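Local coordinates for cocosin 1 acidic chain (Cocos nucifera, PDB 5WPW), which serves as a seed storage protein, an 11S globulin of coconut that assembles as a hexamer and forms part of the seed's nutrient reserve, at residues 25-30 with 39-44; 59-64 with 138-143. The protein carries 2 engineered substitutions. All blocks are in the same frame, centred on the assembly; numbering follows the deposited sequence.

Contact 1 (25-30 with 39-44); sequences DYFDED and VSTIRR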
loop_
_atom_site.group_PDB
_atom_site.type_symbol
_atom_site.label_atom_id
_atom_site.label_comp_id
_atom_site.label_asym_id
_atom_site.label_seq_id
_atom_site.Cartn_x
_atom_site.Cartn_y
_atom_site.Cartn_z
ATOM N N ASP A 25 -5.601 13.923 -36.969
ATOM C CA ASP A 25 -6.421 12.852 -37.520
ATOM C C ASP A 25 -7.131 12.158 -36.372
ATOM O O ASP A 25 -6.488 11.784 -35.391
ATOM C CB ASP A 25 -5.564 11.838 -38.277
ATOM C CG ASP A 25 -4.795 12.458 -39.399
ATOM O OD1 ASP A 25 -5.291 13.478 -39.931
ATOM O OD2 ASP A 25 -3.698 11.967 -39.727
ATOM N N TYR A 26 -8.443 12.003 -36.472
ATOM C CA TYR A 26 -9.206 11.353 -35.411
ATOM C C TYR A 26 -9.681 9.980 -35.882
ATOM O O TYR A 26 -10.356 9.871 -36.912
ATOM C CB TYR A 26 -10.394 12.211 -34.970
ATOM C CG TYR A 26 -10.045 13.605 -34.469
ATOM C CD1 TYR A 26 -9.768 14.636 -35.366
ATOM C CD2 TYR A 26 -10.023 13.903 -33.106
ATOM C CE1 TYR A 26 -9.463 15.919 -34.921
ATOM C CE2 TYR A 26 -9.718 15.190 -32.644
ATOM C CZ TYR A 26 -9.437 16.195 -33.565
ATOM O OH TYR A 26 -9.131 17.487 -33.153
ATOM N N PHE A 27 -9.332 8.934 -35.133
ATOM C CA PHE A 27 -10.030 7.665 -35.311
ATOM C C PHE A 27 -11.405 7.765 -34.665
ATOM O O PHE A 27 -11.636 8.594 -33.785
ATOM C CB PHE A 27 -9.244 6.500 -34.710
ATOM C CG PHE A 27 -7.889 6.271 -35.331
ATOM C CD1 PHE A 27 -6.834 7.121 -35.065
ATOM C CD2 PHE A 27 -7.665 5.164 -36.154
ATOM C CE1 PHE A 27 -5.586 6.897 -35.623
ATOM C CE2 PHE A 27 -6.424 4.932 -36.709
ATOM C CZ PHE A 27 -5.381 5.809 -36.442
ATOM N N ASP A 28 -12.338 6.924 -35.116
ATOM C CA ASP A 28 -13.732 7.067 -34.704
ATOM C C ASP A 28 -13.956 6.347 -33.375
ATOM O O ASP A 28 -14.045 5.119 -33.335
ATOM C CB ASP A 28 -14.691 6.545 -35.768
ATOM C CG ASP A 28 -16.149 6.674 -35.347
ATOM O OD1 ASP A 28 -16.447 7.442 -34.406
ATOM O OD2 ASP A 28 -17.007 6.000 -35.948
ATOM N N GLU A 29 -14.099 7.116 -32.295
ATOM C CA GLU A 29 -14.293 6.522 -30.978
ATOM C C GLU A 29 -15.647 5.840 -30.841
ATOM O O GLU A 29 -15.870 5.135 -29.850
ATOM C CB GLU A 29 -14.124 7.595 -29.897
ATOM C CG GLU A 29 -14.901 8.879 -30.158
ATOM C CD GLU A 29 -15.111 9.713 -28.891
ATOM O OE1 GLU A 29 -14.111 10.132 -28.251
ATOM O OE2 GLU A 29 -16.287 9.944 -28.526
ATOM N N ASP A 30 -16.548 6.032 -31.810
ATOM C CA ASP A 30 -17.849 5.380 -31.824
ATOM C C ASP A 30 -17.836 4.042 -32.554
ATOM O O ASP A 30 -18.823 3.302 -32.482
ATOM C CB ASP A 30 -18.888 6.309 -32.456
ATOM C CG ASP A 30 -19.328 7.413 -31.508
ATOM O OD1 ASP A 30 -20.284 7.180 -30.733
ATOM O OD2 ASP A 30 -18.720 8.507 -31.531
ATOM N N VAL A 39 -11.425 3.339 -25.479
ATOM C CA VAL A 39 -10.385 4.319 -25.764
ATOM C C VAL A 39 -10.838 5.209 -26.923
ATOM O O VAL A 39 -11.780 4.890 -27.654
ATOM C CB VAL A 39 -9.022 3.660 -26.092
ATOM C CG1 VAL A 39 -8.499 2.834 -24.897
ATOM C CG2 VAL A 39 -9.146 2.787 -27.300
ATOM N N SER A 40 -10.182 6.363 -27.036
ATOM C CA SER A 40 -10.178 7.213 -28.220
ATOM C C SER A 40 -8.735 7.408 -28.665
ATOM O O SER A 40 -7.836 7.546 -27.827
ATOM C CB SER A 40 -10.811 8.589 -27.942
ATOM O OG SER A 40 -11.989 8.460 -27.164
ATOM N N THR A 41 -8.502 7.444 -29.978
ATOM C CA THR A 41 -7.157 7.566 -30.526
ATOM C C THR A 41 -7.113 8.758 -31.474
ATOM O O THR A 41 -8.085 9.034 -32.191
ATOM C CB THR A 41 -6.712 6.290 -31.275
ATOM O OG1 THR A 41 -6.613 5.187 -30.359
ATOM C CG2 THR A 41 -5.343 6.482 -31.921
ATOM N N ILE A 42 -6.015 9.496 -31.431
ATOM C CA ILE A 42 -5.799 10.593 -32.361
ATOM C C ILE A 42 -4.356 10.545 -32.831
ATOM O O ILE A 42 -3.451 10.119 -32.104
ATOM C CB ILE A 42 -6.136 11.975 -31.749
ATOM C CG1 ILE A 42 -5.039 12.450 -30.808
ATOM C CG2 ILE A 42 -7.473 11.960 -31.032
ATOM C CD1 ILE A 42 -5.418 13.714 -30.036
ATOM N N ARG A 43 -4.150 10.948 -34.077
ATOM C CA ARG A 43 -2.821 11.141 -34.630
ATOM C C ARG A 43 -2.656 12.616 -34.968
ATOM O O ARG A 43 -3.553 13.225 -35.549
ATOM C CB ARG A 43 -2.595 10.288 -35.890
ATOM C CG ARG A 43 -1.177 10.431 -36.448
ATOM C CD ARG A 43 -1.077 9.990 -37.903
ATOM N NE ARG A 43 -1.314 8.560 -38.032
ATOM C CZ ARG A 43 -2.023 8.006 -39.007
ATOM N NH1 ARG A 43 -2.563 8.775 -39.942
ATOM N NH2 ARG A 43 -2.208 6.688 -39.036
ATOM N N ARG A 44 -1.516 13.184 -34.601
ATOM C CA ARG A 44 -1.201 14.570 -34.917
ATOM C C ARG A 44 0.094 14.673 -35.704
ATOM O O ARG A 44 1.068 13.963 -35.423
ATOM C CB ARG A 44 -1.062 15.413 -33.662
ATOM C CG ARG A 44 -2.248 16.208 -33.350
ATOM C CD ARG A 44 -1.889 17.220 -32.317
ATOM N NE ARG A 44 -2.382 16.837 -31.007
ATOM C CZ ARG A 44 -3.625 17.050 -30.597
ATOM N NH1 ARG A 44 -3.994 16.674 -29.388
ATOM N NH2 ARG A 44 -4.491 17.644 -31.402
HETATM O O HOH W 1 -14.627 4.685 -27.569
#
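Asp25 and Arg43 form an antiparallel hydrogen-bonded pair whose backbones satisfy each other twice. Asp25 N donates to Arg43 O over 2.6 Å, almost along the C=O axis, and Arg43 N returns a bond of 2.8 Å to Asp25 O, lying in that carbonyl's plane. The third backbone bond is looser: Phe27 N reaches Thr41 O at 3.2 Å from above the carbonyl plane. Arg43, its CG anti to the backbone N (chi1 -177°) and its chain bent at chi3, brings NH1 to within 3.4 Å of Asp25 OD2, a salt bridge whose hydrogen bond is weak; OD2 sits at the guanidinium edge, yet carboxylate and guanidinium planes stand 88° apart. Weak hydrogen bonds also join Asp25 OD1 to Thr16 and Arg43 NH2 to Tyr312. On the same side Thr41 CG2 packs against Phe27 CD1 at 3.5 Å, while on the other Ile42 CG2 meets Tyr26 CD2, the two side chains running the same way; Tyr26 OH is hydrogen-bonded to Gln162. Glu29 OE1 accepts from His153 N and lies 2.9 Å from Ser40 OG. Asp28 OD1, met from above its carboxylate plane, accepts from Asp30 N in an Asx turn. A water donates to both Glu29 O and Val39 O, bridging the two backbones. The contact joins neighbouring strands 22-26 and 40-46 in an antiparallel sheet of the N-terminal cupin beta-barrel.

Contact 2 (59-64 with 138-143); sequences APRLVY and TVLDTS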
loop_
_atom_site.group_PDB
_atom_site.type_symbol
_atom_site.label_atom_id
_atom_site.label_comp_id
_atom_site.label_asym_id
_atom_site.label_seq_id
_atom_site.Cartn_x
_atom_site.Cartn_y
_atom_site.Cartn_z
ATOM N N ALA A 59 -9.513 12.466 -19.808
ATOM C CA ALA A 59 -8.996 11.100 -19.775
ATOM C C ALA A 59 -7.473 11.091 -19.733
ATOM O O ALA A 59 -6.828 11.943 -20.373
ATOM C CB ALA A 59 -9.480 10.327 -20.991
ATOM N N PRO A 60 -6.862 10.188 -18.966
ATOM C CA PRO A 60 -5.404 10.048 -19.035
ATOM C C PRO A 60 -5.026 9.488 -20.396
ATOM O O PRO A 60 -5.835 8.839 -21.065
ATOM C CB PRO A 60 -5.076 9.070 -17.904
ATOM C CG PRO A 60 -6.323 8.218 -17.783
ATOM C CD PRO A 60 -7.481 9.165 -18.098
ATOM N N ARG A 61 -3.798 9.779 -20.821
ATOM C CA ARG A 61 -3.345 9.364 -22.153
ATOM C C ARG A 61 -1.875 8.970 -22.163
ATOM O O ARG A 61 -1.098 9.358 -21.292
ATOM C CB ARG A 61 -3.592 10.479 -23.179
ATOM C CG ARG A 61 -2.481 11.453 -23.297
ATOM C CD ARG A 61 -2.909 12.645 -24.122
ATOM N NE ARG A 61 -3.559 13.634 -23.281
ATOM C CZ ARG A 61 -3.821 14.870 -23.667
ATOM N NH1 ARG A 61 -3.474 15.265 -24.889
ATOM N NH2 ARG A 61 -4.406 15.708 -22.830
ATOM N N LEU A 62 -1.506 8.164 -23.173
ATOM C CA LEU A 62 -0.127 7.912 -23.546
ATOM C C LEU A 62 0.046 8.423 -24.965
ATOM O O LEU A 62 -0.825 8.179 -25.807
ATOM C CB LEU A 62 0.231 6.421 -23.525
ATOM C CG LEU A 62 0.230 5.709 -22.179
ATOM C CD1 LEU A 62 0.918 4.365 -22.352
ATOM C CD2 LEU A 62 0.924 6.563 -21.137
ATOM N N VAL A 63 1.110 9.192 -25.188
ATOM C CA VAL A 63 1.490 9.694 -26.506
ATOM C C VAL A 63 2.739 8.951 -26.952
ATOM O O VAL A 63 3.710 8.863 -26.193
ATOM C CB VAL A 63 1.746 11.210 -26.475
ATOM C CG1 VAL A 63 2.033 11.717 -27.890
ATOM C CG2 VAL A 63 0.565 11.937 -25.837
ATOM N N TYR A 64 2.730 8.409 -28.165
ATOM C CA TYR A 64 3.944 7.838 -28.733
ATOM C C TYR A 64 4.451 8.744 -29.850
ATOM O O TYR A 64 3.703 9.037 -30.785
ATOM C CB TYR A 64 3.720 6.426 -29.288
ATOM C CG TYR A 64 4.982 5.810 -29.878
ATOM C CD1 TYR A 64 6.042 5.405 -29.061
ATOM C CD2 TYR A 64 5.109 5.625 -31.246
ATOM C CE1 TYR A 64 7.199 4.842 -29.605
ATOM C CE2 TYR A 64 6.254 5.067 -31.796
ATOM C CZ TYR A 64 7.290 4.685 -30.973
ATOM O OH TYR A 64 8.418 4.134 -31.527
ATOM N N THR A 138 -1.688 9.226 -30.077
ATOM C CA THR A 138 -2.200 9.364 -28.715
ATOM C C THR A 138 -3.367 8.428 -28.472
ATOM O O THR A 138 -4.320 8.411 -29.262
ATOM C CB THR A 138 -2.661 10.796 -28.477
ATOM O OG1 THR A 138 -1.515 11.638 -28.420
ATOM C CG2 THR A 138 -3.460 10.889 -27.189
ATOM N N VAL A 139 -3.320 7.671 -27.367
ATOM C CA VAL A 139 -4.431 6.817 -26.951
ATOM C C VAL A 139 -4.927 7.353 -25.606
ATOM O O VAL A 139 -4.139 7.479 -24.658
ATOM C CB VAL A 139 -4.019 5.333 -26.841
ATOM C CG1 VAL A 139 -5.204 4.481 -26.481
ATOM C CG2 VAL A 139 -3.382 4.825 -28.144
ATOM N N LEU A 140 -6.197 7.743 -25.556
ATOM C CA LEU A 140 -6.825 8.299 -24.360
ATOM C C LEU A 140 -7.751 7.256 -23.731
ATOM O O LEU A 140 -8.631 6.716 -24.410
ATOM C CB LEU A 140 -7.632 9.549 -24.707
ATOM C CG LEU A 140 -6.921 10.824 -25.180
ATOM C CD1 LEU A 140 -7.401 11.242 -26.550
ATOM C CD2 LEU A 140 -7.171 11.929 -24.140
ATOM N N ASP A 141 -7.566 6.968 -22.440
ATOM C CA ASP A 141 -8.400 5.932 -21.807
ATOM C C ASP A 141 -9.632 6.608 -21.225
ATOM O O ASP A 141 -9.639 7.044 -20.084
ATOM C CB ASP A 141 -7.619 5.156 -20.755
ATOM C CG ASP A 141 -8.412 3.978 -20.187
ATOM O OD1 ASP A 141 -9.554 3.740 -20.634
ATOM O OD2 ASP A 141 -7.886 3.285 -19.292
ATOM N N THR A 142 -10.689 6.706 -22.027
ATOM C CA THR A 142 -11.911 7.369 -21.596
ATOM C C THR A 142 -12.777 6.493 -20.701
ATOM O O THR A 142 -13.779 6.984 -20.162
ATOM C CB THR A 142 -12.703 7.815 -22.819
ATOM O OG1 THR A 142 -12.874 6.693 -23.694
ATOM C CG2 THR A 142 -11.922 8.912 -23.585
ATOM N N SER A 143 -12.431 5.217 -20.561
ATOM C CA SER A 143 -13.028 4.314 -19.580
ATOM C C SER A 143 -12.300 4.325 -18.240
ATOM O O SER A 143 -12.757 3.677 -17.285
ATOM C CB SER A 143 -13.016 2.881 -20.129
ATOM O OG SER A 143 -14.119 2.689 -20.981
HETATM O O HOH W 2 -1.861 14.554 -27.179
#
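Arg61 and Leu140 face each other as a non-hydrogen-bonded antiparallel pair, their side chains running side by side in the same direction. Arg61 CG sits between the backbone N and the carbonyl carbon (chi1 88°), and a bend at chi3 turns the guanidinium so that Leu140 CD2 lies over one of its faces. Nearer the backbone, Leu140 CG meets Arg61 CB at 3.9 Å. Thr138 crosses the arginine obliquely: its CG2, anti to the backbone N, touches Arg61 CD at 3.6 Å, whereas its OG1 lies 3.3 Å from Val63 CG2. A water in the guanidinium plane accepts from Arg61 NH1 at 2.9 Å and lies 3.2 Å from Thr138 OG1, linking the two polar ends.

Leu62 and Val139 project from the opposite face of the sheet, where both touch Ile363 of strand 357-364. Their backbones exchange two bonds, Leu62 N to Val139 O at 3.1 Å and Val139 N to Leu62 O at 3.0 Å. A further bond, from Asp141 N to Pro60 O, runs nearly along the C=O axis and adds a third backbone link. There Ala59 CB rests against Asp141 O and Thr142 CG2, next to the inverse gamma turn centred on Asp141. With its aliphatic stem packed against leucine and threonine carbons and its polar end keeping a water at NH1, the charged Arg61 would be accommodated in an otherwise largely apolar, buried contact.

Overall arrangement
From the N terminus, strand 22-26, which 25-30 overlaps, is followed by helix 32-37, and the chain returns as strand 40-46; contact 1 closes this short helical connection. Contact 2 follows in series, without nesting or crossing: it opens at 59-64 and closes a much longer excursion, rich in strands, when 138-143 arrives. The contacts adjoin in one antiparallel sheet, because strand 134-140 lies between 40-46 and 61-67. Ser40 O with Leu140 N and Ile42 O with Thr138 N, each 2.8 Å apart, are probable hydrogen bonds across that seam. Contacts 1 and 2, with these bonds, join four adjacent strands of the N-terminal cupin domain, 22-26, 40-46, 134-140 and 61-67, into a continuous sheet.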